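Long-range contacts in maleate cis-trans isomerase (Pseudomonas putida, PDB 4FQ5), which probably catalyses the cis-trans isomerisation of the C2-C3 double bond of maleate to give fumarate: residues M80-A88 with Y114-V125; A88-M99 with V125-I136. The protein carries 1 engineered substitution. One frame throughout, in Å; residues are numbered along the deposited sequence.

Contact 1: residues M80-A88 with Y114-V125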
loop_
_atom_site.group_PDB
_atom_site.type_symbol
_atom_site.label_atom_id
_atom_site.label_comp_id
_atom_site.label_asym_id
_atom_site.label_seq_id
_atom_site.Cartn_x
_atom_site.Cartn_y
_atom_site.Cartn_z
ATOM N N MET A 80 19.474 -24.730 -18.375
ATOM C CA MET A 80 19.139 -23.561 -17.566
ATOM C C MET A 80 20.019 -23.452 -16.321
ATOM O O MET A 80 20.552 -22.372 -16.021
ATOM C CB MET A 80 17.663 -23.594 -17.164
ATOM C CG MET A 80 17.176 -22.319 -16.495
ATOM S SD MET A 80 15.573 -22.490 -15.688
ATOM C CE MET A 80 15.890 -23.784 -14.497
ATOM N N ASP A 81 20.172 -24.563 -15.602
ATOM C CA ASP A 81 20.995 -24.581 -14.390
ATOM C C ASP A 81 22.445 -24.187 -14.673
ATOM O O ASP A 81 23.098 -23.603 -13.819
ATOM C CB ASP A 81 20.947 -25.941 -13.697
ATOM C CG ASP A 81 21.607 -25.917 -12.336
ATOM O OD1 ASP A 81 21.098 -25.211 -11.434
ATOM O OD2 ASP A 81 22.642 -26.599 -12.159
ATOM N N GLY A 82 22.930 -24.511 -15.869
ATOM C CA GLY A 82 24.268 -24.111 -16.310
ATOM C C GLY A 82 24.506 -22.605 -16.301
ATOM O O GLY A 82 25.645 -22.164 -16.213
ATOM N N ASP A 83 23.433 -21.812 -16.387
ATOM C CA ASP A 83 23.542 -20.343 -16.347
ATOM C C ASP A 83 23.522 -19.771 -14.932
ATOM O O ASP A 83 23.538 -18.549 -14.737
ATOM C CB ASP A 83 22.426 -19.706 -17.174
ATOM C CG ASP A 83 22.603 -19.931 -18.658
ATOM O OD1 ASP A 83 23.722 -20.273 -19.099
ATOM O OD2 ASP A 83 21.616 -19.761 -19.390
ATOM N N SER A 84 23.499 -20.677 -13.962
ATOM C CA SER A 84 23.376 -20.380 -12.540
ATOM C C SER A 84 24.434 -19.399 -12.025
ATOM O O SER A 84 24.101 -18.392 -11.389
ATOM C CB SER A 84 23.489 -21.697 -11.767
ATOM O OG SER A 84 22.737 -21.663 -10.583
ATOM N N ASP A 85 25.701 -19.715 -12.292
ATOM C CA ASP A 85 26.832 -18.875 -11.899
ATOM C C ASP A 85 26.736 -17.459 -12.467
ATOM O O ASP A 85 26.962 -16.487 -11.739
ATOM C CB ASP A 85 28.158 -19.509 -12.342
ATOM C CG ASP A 85 28.567 -20.694 -11.487
ATOM O OD1 ASP A 85 27.808 -21.104 -10.582
ATOM O OD2 ASP A 85 29.674 -21.217 -11.726
ATOM N N ARG A 86 26.420 -17.356 -13.761
ATOM C CA ARG A 86 26.242 -16.064 -14.425
ATOM C C ARG A 86 25.193 -15.218 -13.692
ATOM O O ARG A 86 25.418 -14.035 -13.425
ATOM C CB ARG A 86 25.850 -16.234 -15.904
ATOM C CG ARG A 86 25.465 -14.919 -16.582
ATOM C CD ARG A 86 25.010 -15.048 -18.037
ATOM N NE ARG A 86 23.813 -15.874 -18.253
ATOM C CZ ARG A 86 22.547 -15.503 -18.028
ATOM N NH1 ARG A 86 21.561 -16.360 -18.289
ATOM N NH2 ARG A 86 22.245 -14.301 -17.534
ATOM N N CYS A 87 24.060 -15.839 -13.368
ATOM C CA CYS A 87 22.953 -15.146 -12.695
ATOM C C CYS A 87 23.342 -14.634 -11.307
ATOM O O CYS A 87 22.998 -13.506 -10.946
ATOM C CB CYS A 87 21.704 -16.045 -12.633
ATOM S SG CYS A 87 20.930 -16.374 -14.247
ATOM N N ALA A 88 24.060 -15.458 -10.537
ATOM C CA ALA A 88 24.555 -15.047 -9.218
ATOM C C ALA A 88 25.590 -13.918 -9.299
ATOM O O ALA A 88 25.615 -13.039 -8.434
ATOM C CB ALA A 88 25.113 -16.236 -8.447
ATOM N N TYR A 114 21.489 -32.060 -4.338
ATOM C CA TYR A 114 21.977 -30.972 -5.181
ATOM C C TYR A 114 21.626 -29.582 -4.651
ATOM O O TYR A 114 22.338 -28.620 -4.943
ATOM C CB TYR A 114 21.523 -31.127 -6.636
ATOM C CG TYR A 114 22.206 -30.167 -7.585
ATOM C CD1 TYR A 114 21.511 -29.091 -8.147
ATOM C CD2 TYR A 114 23.553 -30.327 -7.921
ATOM C CE1 TYR A 114 22.139 -28.211 -9.024
ATOM C CE2 TYR A 114 24.186 -29.456 -8.795
ATOM C CZ TYR A 114 23.480 -28.401 -9.341
ATOM O OH TYR A 114 24.120 -27.541 -10.209
ATOM N N HIS A 115 20.551 -29.465 -3.872
ATOM C CA HIS A 115 20.208 -28.156 -3.296
ATOM C C HIS A 115 21.297 -27.605 -2.413
ATOM O O HIS A 115 21.516 -26.395 -2.383
ATOM C CB HIS A 115 18.834 -28.143 -2.616
ATOM C CG HIS A 115 18.795 -28.809 -1.267
ATOM N ND1 HIS A 115 18.571 -30.129 -1.114
ATOM C CD2 HIS A 115 18.916 -28.280 0.016
ATOM C CE1 HIS A 115 18.570 -30.435 0.198
ATOM N NE2 HIS A 115 18.779 -29.300 0.889
ATOM N N ARG A 116 22.009 -28.486 -1.713
ATOM C CA ARG A 116 23.170 -28.072 -0.920
ATOM C C ARG A 116 24.334 -27.661 -1.814
ATOM O O ARG A 116 25.001 -26.662 -1.543
ATOM C CB ARG A 116 23.619 -29.183 0.031
ATOM C CG ARG A 116 23.408 -28.904 1.510
ATOM C CD ARG A 116 21.963 -28.588 1.853
ATOM N NE ARG A 116 21.670 -28.859 3.259
ATOM C CZ ARG A 116 20.767 -28.202 3.984
ATOM N NH1 ARG A 116 20.573 -28.535 5.252
ATOM N NH2 ARG A 116 20.060 -27.210 3.451
ATOM N N VAL A 117 24.572 -28.443 -2.868
ATOM C CA VAL A 117 25.645 -28.151 -3.811
ATOM C C VAL A 117 25.423 -26.772 -4.426
ATOM O O VAL A 117 26.326 -25.933 -4.425
ATOM C CB VAL A 117 25.739 -29.214 -4.931
ATOM C CG1 VAL A 117 26.789 -28.817 -5.963
ATOM C CG2 VAL A 117 26.061 -30.579 -4.349
ATOM N N SER A 118 24.209 -26.556 -4.933
ATOM C CA SER A 118 23.822 -25.310 -5.596
ATOM C C SER A 118 23.987 -24.093 -4.690
ATOM O O SER A 118 24.606 -23.109 -5.089
ATOM C CB SER A 118 22.378 -25.399 -6.099
ATOM O OG SER A 118 21.988 -24.185 -6.727
ATOM N N ALA A 119 23.443 -24.165 -3.476
ATOM C CA ALA A 119 23.558 -23.069 -2.508
ATOM C C ALA A 119 25.022 -22.729 -2.193
ATOM O O ALA A 119 25.404 -21.560 -2.189
ATOM C CB ALA A 119 22.806 -23.400 -1.229
ATOM N N GLU A 120 25.834 -23.750 -1.931
ATOM C CA GLU A 120 27.249 -23.531 -1.600
ATOM C C GLU A 120 28.039 -22.967 -2.784
ATOM O O GLU A 120 28.861 -22.067 -2.603
ATOM C CB GLU A 120 27.886 -24.806 -1.037
ATOM C CG GLU A 120 27.467 -25.091 0.402
ATOM C CD GLU A 120 27.612 -26.548 0.814
ATOM O OE1 GLU A 120 28.039 -26.795 1.962
ATOM O OE2 GLU A 120 27.290 -27.449 0.009
ATOM N N ARG A 121 27.755 -23.454 -3.992
ATOM C CA ARG A 121 28.453 -22.970 -5.190
ATOM C C ARG A 121 28.093 -21.516 -5.486
ATOM O O ARG A 121 28.974 -20.694 -5.734
ATOM C CB ARG A 121 28.164 -23.850 -6.410
ATOM C CG ARG A 121 29.073 -23.565 -7.604
ATOM C CD ARG A 121 28.744 -24.442 -8.809
ATOM N NE ARG A 121 27.523 -24.009 -9.498
ATOM C CZ ARG A 121 26.347 -24.645 -9.472
ATOM N NH1 ARG A 121 26.181 -25.779 -8.794
ATOM N NH2 ARG A 121 25.320 -24.133 -10.136
ATOM N N LEU A 122 26.796 -21.207 -5.449
ATOM C CA LEU A 122 26.323 -19.837 -5.661
ATOM C C LEU A 122 26.865 -18.883 -4.601
ATOM O O LEU A 122 27.260 -17.775 -4.928
ATOM C CB LEU A 122 24.790 -19.773 -5.709
ATOM C CG LEU A 122 24.078 -20.528 -6.840
ATOM C CD1 LEU A 122 22.576 -20.519 -6.606
ATOM C CD2 LEU A 122 24.419 -19.975 -8.215
ATOM N N ARG A 123 26.897 -19.318 -3.342
ATOM C CA ARG A 123 27.486 -18.501 -2.276
ATOM C C ARG A 123 28.954 -18.174 -2.579
ATOM O O ARG A 123 29.381 -17.026 -2.422
ATOM C CB ARG A 123 27.336 -19.158 -0.892
ATOM C CG ARG A 123 28.167 -18.474 0.187
ATOM C CD ARG A 123 27.517 -18.460 1.559
ATOM N NE ARG A 123 28.315 -17.654 2.488
ATOM C CZ ARG A 123 27.944 -16.487 3.020
ATOM N NH1 ARG A 123 26.757 -15.954 2.750
ATOM N NH2 ARG A 123 28.763 -15.855 3.849
ATOM N N ASN A 124 29.705 -19.183 -3.025
ATOM C CA ASN A 124 31.112 -19.011 -3.404
ATOM C C ASN A 124 31.278 -18.003 -4.536
ATOM O O ASN A 124 32.146 -17.135 -4.476
ATOM C CB ASN A 124 31.743 -20.347 -3.819
ATOM C CG ASN A 124 31.991 -21.278 -2.648
ATOM O OD1 ASN A 124 32.070 -20.850 -1.494
ATOM N ND2 ASN A 124 32.140 -22.566 -2.948
ATOM N N VAL A 125 30.439 -18.132 -5.561
ATOM C CA VAL A 125 30.419 -17.193 -6.680
ATOM C C VAL A 125 30.223 -15.752 -6.182
ATOM O O VAL A 125 30.932 -14.846 -6.623
ATOM C CB VAL A 125 29.344 -17.572 -7.727
ATOM C CG1 VAL A 125 29.180 -16.482 -8.775
ATOM C CG2 VAL A 125 29.683 -18.901 -8.392
HETATM O O HOH W 1 22.730 -24.261 -9.322
#

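Contact 2: residues A88-M99 with V125-I136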
loop_
_atom_site.group_PDB
_atom_site.type_symbol
_atom_site.label_atom_id
_atom_site.label_comp_id
_atom_site.label_asym_id
_atom_site.label_seq_id
_atom_site.Cartn_x
_atom_site.Cartn_y
_atom_site.Cartn_z
ATOM N N ALA A 88 24.060 -15.458 -10.537
ATOM C CA ALA A 88 24.555 -15.047 -9.218
ATOM C C ALA A 88 25.590 -13.918 -9.299
ATOM O O ALA A 88 25.615 -13.039 -8.434
ATOM C CB ALA A 88 25.113 -16.236 -8.447
ATOM N N LEU A 89 26.445 -13.953 -10.326
ATOM C CA LEU A 89 27.356 -12.839 -10.607
ATOM C C LEU A 89 26.568 -11.571 -10.926
ATOM O O LEU A 89 26.881 -10.498 -10.417
ATOM C CB LEU A 89 28.307 -13.164 -11.771
ATOM C CG LEU A 89 29.490 -14.098 -11.486
ATOM C CD1 LEU A 89 30.066 -14.676 -12.775
ATOM C CD2 LEU A 89 30.575 -13.390 -10.678
ATOM N N GLU A 90 25.544 -11.705 -11.764
ATOM C CA GLU A 90 24.702 -10.572 -12.141
ATOM C C GLU A 90 24.045 -9.905 -10.931
ATOM O O GLU A 90 24.054 -8.677 -10.806
ATOM C CB GLU A 90 23.657 -10.982 -13.194
ATOM C CG GLU A 90 24.263 -11.173 -14.581
ATOM C CD GLU A 90 23.299 -11.730 -15.620
ATOM O OE1 GLU A 90 22.098 -11.909 -15.323
ATOM O OE2 GLU A 90 23.754 -11.988 -16.755
ATOM N N LEU A 91 23.513 -10.716 -10.025
ATOM C CA LEU A 91 22.787 -10.184 -8.876
ATOM C C LEU A 91 23.706 -9.705 -7.756
ATOM O O LEU A 91 23.367 -8.747 -7.056
ATOM C CB LEU A 91 21.742 -11.191 -8.368
ATOM C CG LEU A 91 20.549 -11.407 -9.317
ATOM C CD1 LEU A 91 19.683 -12.565 -8.849
ATOM C CD2 LEU A 91 19.718 -10.135 -9.468
ATOM N N SER A 92 24.865 -10.343 -7.588
ATOM C CA SER A 92 25.826 -9.865 -6.588
ATOM C C SER A 92 26.546 -8.576 -7.021
ATOM O O SER A 92 27.058 -7.850 -6.174
ATOM C CB SER A 92 26.807 -10.958 -6.121
ATOM O OG SER A 92 27.489 -11.564 -7.199
ATOM N N ASP A 93 26.555 -8.282 -8.324
ATOM C CA ASP A 93 26.981 -6.962 -8.815
ATOM C C ASP A 93 26.133 -5.839 -8.204
ATOM O O ASP A 93 26.586 -4.696 -8.104
ATOM C CB ASP A 93 26.872 -6.876 -10.342
ATOM C CG ASP A 93 28.037 -7.553 -11.079
ATOM O OD1 ASP A 93 28.957 -8.108 -10.447
ATOM O OD2 ASP A 93 28.019 -7.526 -12.327
ATOM N N ALA A 94 24.902 -6.174 -7.814
ATOM C CA ALA A 94 23.972 -5.238 -7.191
ATOM C C ALA A 94 23.983 -5.285 -5.656
ATOM O O ALA A 94 23.241 -4.536 -5.018
ATOM C CB ALA A 94 22.557 -5.497 -7.709
ATOM N N ARG A 95 24.813 -6.157 -5.073
ATOM C CA ARG A 95 24.923 -6.320 -3.602
ATOM C C ARG A 95 23.560 -6.553 -2.934
ATOM O O ARG A 95 23.173 -5.915 -1.958
ATOM C CB ARG A 95 25.701 -5.169 -2.949
ATOM C CG ARG A 95 27.155 -5.093 -3.406
ATOM C CD ARG A 95 27.935 -4.029 -2.641
ATOM N NE ARG A 95 28.100 -4.386 -1.235
ATOM C CZ ARG A 95 29.005 -5.254 -0.777
ATOM N NH1 ARG A 95 29.845 -5.865 -1.611
ATOM N NH2 ARG A 95 29.064 -5.512 0.522
ATOM N N VAL A 96 22.844 -7.492 -3.523
ATOM C CA VAL A 96 21.562 -7.968 -3.057
ATOM C C VAL A 96 21.754 -8.585 -1.654
ATOM O O VAL A 96 22.805 -9.166 -1.376
ATOM C CB VAL A 96 21.056 -8.936 -4.152
ATOM C CG1 VAL A 96 20.871 -10.362 -3.666
ATOM C CG2 VAL A 96 19.875 -8.348 -4.910
ATOM N N ASP A 97 20.779 -8.404 -0.759
ATOM C CA ASP A 97 20.898 -8.882 0.632
ATOM C C ASP A 97 20.554 -10.367 0.809
ATOM O O ASP A 97 20.969 -11.001 1.785
ATOM C CB ASP A 97 20.046 -8.026 1.581
ATOM C CG ASP A 97 20.463 -6.564 1.585
ATOM O OD1 ASP A 97 21.655 -6.288 1.834
ATOM O OD2 ASP A 97 19.602 -5.689 1.340
ATOM N N VAL A 98 19.765 -10.896 -0.123
ATOM C CA VAL A 98 19.432 -12.321 -0.193
ATOM C C VAL A 98 19.239 -12.649 -1.643
ATOM O O VAL A 98 18.812 -11.789 -2.417
ATOM C CB VAL A 98 18.076 -12.705 0.449
ATOM C CG1 VAL A 98 18.277 -13.408 1.772
ATOM C CG2 VAL A 98 17.105 -11.529 0.518
ATOM N N MET A 99 19.481 -13.908 -1.987
ATOM C CA MET A 99 19.347 -14.369 -3.355
ATOM C C MET A 99 18.619 -15.704 -3.375
ATOM O O MET A 99 19.045 -16.662 -2.724
ATOM C CB MET A 99 20.732 -14.502 -3.994
ATOM C CG MET A 99 20.697 -14.596 -5.508
ATOM S SD MET A 99 22.352 -14.738 -6.203
ATOM C CE MET A 99 23.121 -13.269 -5.519
ATOM N N VAL A 125 30.439 -18.132 -5.561
ATOM C CA VAL A 125 30.419 -17.193 -6.680
ATOM C C VAL A 125 30.223 -15.752 -6.182
ATOM O O VAL A 125 30.932 -14.846 -6.623
ATOM C CB VAL A 125 29.344 -17.572 -7.727
ATOM C CG1 VAL A 125 29.180 -16.482 -8.775
ATOM C CG2 VAL A 125 29.683 -18.901 -8.392
ATOM N N THR A 126 29.286 -15.545 -5.250
ATOM C CA THR A 126 29.023 -14.190 -4.739
ATOM C C THR A 126 30.177 -13.691 -3.878
ATOM O O THR A 126 30.542 -12.512 -3.944
ATOM C CB THR A 126 27.692 -14.059 -3.957
ATOM O OG1 THR A 126 27.738 -14.827 -2.743
ATOM C CG2 THR A 126 26.512 -14.493 -4.812
ATOM N N GLU A 127 30.736 -14.597 -3.077
ATOM C CA GLU A 127 31.867 -14.278 -2.213
ATOM C C GLU A 127 33.077 -13.823 -3.037
ATOM O O GLU A 127 33.718 -12.823 -2.699
ATOM C CB GLU A 127 32.217 -15.474 -1.331
ATOM C CG GLU A 127 33.355 -15.221 -0.357
ATOM C CD GLU A 127 33.638 -16.410 0.546
ATOM O OE1 GLU A 127 32.962 -17.456 0.414
ATOM O OE2 GLU A 127 34.547 -16.293 1.398
ATOM N N ASN A 128 33.363 -14.534 -4.128
ATOM C CA ASN A 128 34.474 -14.160 -5.010
ATOM C C ASN A 128 34.173 -12.947 -5.885
ATOM O O ASN A 128 35.073 -12.396 -6.525
ATOM C CB ASN A 128 34.935 -15.355 -5.849
ATOM C CG ASN A 128 35.459 -16.497 -4.992
ATOM O OD1 ASN A 128 36.126 -16.274 -3.976
ATOM N ND2 ASN A 128 35.159 -17.728 -5.395
ATOM N N ASN A 129 32.904 -12.538 -5.908
ATOM C CA ASN A 129 32.492 -11.285 -6.539
ATOM C C ASN A 129 32.392 -10.162 -5.496
ATOM O O ASN A 129 31.792 -9.107 -5.741
ATOM C CB ASN A 129 31.173 -11.476 -7.304
ATOM C CG ASN A 129 30.831 -10.294 -8.204
ATOM O OD1 ASN A 129 29.655 -9.994 -8.425
ATOM N ND2 ASN A 129 31.848 -9.623 -8.727
ATOM N N ASP A 130 32.982 -10.419 -4.327
ATOM C CA ASP A 130 33.156 -9.438 -3.251
ATOM C C ASP A 130 31.837 -9.023 -2.587
ATOM O O ASP A 130 31.724 -7.931 -2.021
ATOM C CB ASP A 130 33.947 -8.217 -3.751
ATOM C CG ASP A 130 34.427 -7.321 -2.620
ATOM O OD1 ASP A 130 34.871 -7.843 -1.573
ATOM O OD2 ASP A 130 34.358 -6.086 -2.785
ATOM N N ALA A 131 30.846 -9.907 -2.641
ATOM C CA ALA A 131 29.545 -9.616 -2.042
ATOM C C ALA A 131 28.853 -10.893 -1.564
ATOM O O ALA A 131 27.809 -11.272 -2.099
ATOM C CB ALA A 131 28.672 -8.857 -3.036
ATOM N N ALA A 132 29.448 -11.558 -0.574
ATOM C CA ALA A 132 28.885 -12.787 -0.013
ATOM C C ALA A 132 27.428 -12.565 0.395
ATOM O O ALA A 132 27.119 -11.624 1.123
ATOM C CB ALA A 132 29.710 -13.265 1.176
ATOM N N THR A 133 26.544 -13.432 -0.091
ATOM C CA THR A 133 25.104 -13.274 0.091
ATOM C C THR A 133 24.504 -14.589 0.565
ATOM O O THR A 133 24.875 -15.642 0.046
ATOM C CB THR A 133 24.427 -12.930 -1.246
ATOM O OG1 THR A 133 25.213 -11.961 -1.942
ATOM C CG2 THR A 133 23.036 -12.384 -1.021
ATOM N N PRO A 134 23.563 -14.538 1.529
ATOM C CA PRO A 134 22.822 -15.775 1.804
ATOM C C PRO A 134 22.052 -16.229 0.566
ATOM O O PRO A 134 21.396 -15.420 -0.107
ATOM C CB PRO A 134 21.872 -15.399 2.953
ATOM C CG PRO A 134 21.979 -13.917 3.114
ATOM C CD PRO A 134 23.280 -13.481 2.516
ATOM N N ILE A 135 22.175 -17.516 0.263
ATOM C CA ILE A 135 21.588 -18.115 -0.923
ATOM C C ILE A 135 20.466 -19.043 -0.480
ATOM O O ILE A 135 20.643 -19.839 0.444
ATOM C CB ILE A 135 22.634 -18.931 -1.725
ATOM C CG1 ILE A 135 23.882 -18.080 -2.044
ATOM C CG2 ILE A 135 22.014 -19.545 -2.977
ATOM C CD1 ILE A 135 23.696 -17.009 -3.106
ATOM N N ILE A 136 19.309 -18.906 -1.115
ATOM C CA ILE A 136 18.179 -19.801 -0.881
ATOM C C ILE A 136 17.838 -20.436 -2.224
ATOM O O ILE A 136 17.860 -19.763 -3.252
ATOM C CB ILE A 136 16.948 -19.053 -0.283
ATOM C CG1 ILE A 136 17.139 -18.797 1.217
ATOM C CG2 ILE A 136 15.679 -19.888 -0.391
ATOM C CD1 ILE A 136 17.931 -17.560 1.568
HETATM O O HOH W 2 29.704 -6.992 -6.217
HETATM O O HOH W 3 24.993 -9.781 -3.154
#

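Contact 1: residues M80-A88 with Y114-V125
Asp81 and Tyr114 approach from opposite directions, the carboxylate at the edge of the Tyr114 ring, and the phenol donates to the acid: Tyr114 OH meets the syn lone pair of Asp81 OD2, 2.6 Å away. A second acid is held by Arg121, whose NE gives Asp85 OD1 a salt bridge of 3.1 Å with an N-H...O angle of 162°; the oxygen lies close to the guanidinium plane, while the nitrogen stands somewhat out of the carboxylate plane. Arg121 starts with CG anti to its N (chi1 -168°) and bends at chi3, which brings NE to Asp85 and turns NH2 toward Ser84 CB, 3.5 Å away at the guanidinium edge.

Apolar contact is limited to Ala88 CB, which Leu122 CD2 approaches to 3.8 Å and Val125 CG1 also touches; Val125 CG2 packs instead on the Asp85 carboxylate.

The other two guanidinium nitrogens are held too. NH1 donates, in a bent bond tilted from the guanidinium plane, to the OH of Tyr114, two turns earlier on the same face of the helix. A water accepts from Arg121 NH2 at 2.7 Å, donates to Asp81 OD1 and bonds the hydroxyls of Ser84 and Ser118. Tyrosine and water thus limit the group's rotation.

This water-centred polar network joins two helices of the alpha/beta fold, the side chain of Asp81 about 8 Å from that of Cys103, the predicted nucleophile. The axes of 84-88 and 114-125 cross at -46°, 9.2 Å apart at closest approach. Behind them, Met80 and Cys87 pack on strand 59-67, Tyr114 and Ser118 touch Ile107 of helix 104-108, and Leu122 rests on Ile135 of strand 135-137.

Contact 2: residues A88-M99 with V125-I136
Met99 and Ile135 pair as neighbours in a parallel sheet, each following a helix. Strands 98-101 and 135-137 lie side by side and are connected through helix 114-128, a beta-alpha-beta crossover of the alpha/beta fold. Backbone bonds give the evidence: Met99 N donates to Pro134 O at 3.1 Å, and Ile136 N donates to Met99 O at 2.8 Å with an angle of 170° at the hydrogen. Ile135 CA adds a CA-H...O contact to the same Met99 carbonyl.

Apolar packing follows the strands and helix ends. Met99 and Ile135 run side by side, Met99 CB against Ile135 CD1, while the methionine is extended through chi2 and bends at chi3, bringing Met99 CE to 3.7 Å from Thr126 CG2. Leu89 crosses Val125 at about a right angle, Leu89 CG lying 3.6 Å from Val125 CG1. Thr133 CG2, anti to the backbone N, packs on Val96 O at 3.2 Å and beside Val98 CA.

Polar contacts gather where the helices end. Helix 114-128 closes in a Schellman motif with Asp130 at C-prime, and the carbonyl O of Asp130 takes a 2.8 Å bond from Arg95 NH1, in the guanidinium plane but bent to 136° at the hydrogen. Asp93 turns to the second subunit, bonding Ser36 and forming a salt bridge with Arg68 there. One water donates to Ser92 O and Asn129 O, and another to Val96 O and Thr133 OG1. Ala88 O is gripped from opposite faces of its plane by Ser92 N and by Ser92 OG, the hydroxyl at 2.7 Å.

The two contacts run on from each other: both join helix 84-92 to helix 114-128, sharing Ala88 and Val125, and their centres lie 11 Å apart. Both are partly buried, yet their chemistry differs. Contact 1 is helix against helix, dominated by acids, an arginine, a tyrosine and one bridging water, and it is the nearer to the ligand, Asp81 being about 10 Å from bound maleate by side chain. Contact 2 buries twice the surface, 752 against 378 Å², and adds sheet hydrogen bonds; its helix-end side reaches the second subunit. Leu122 CD1 against Ile135 CG2, at 3.8 Å, joins the two.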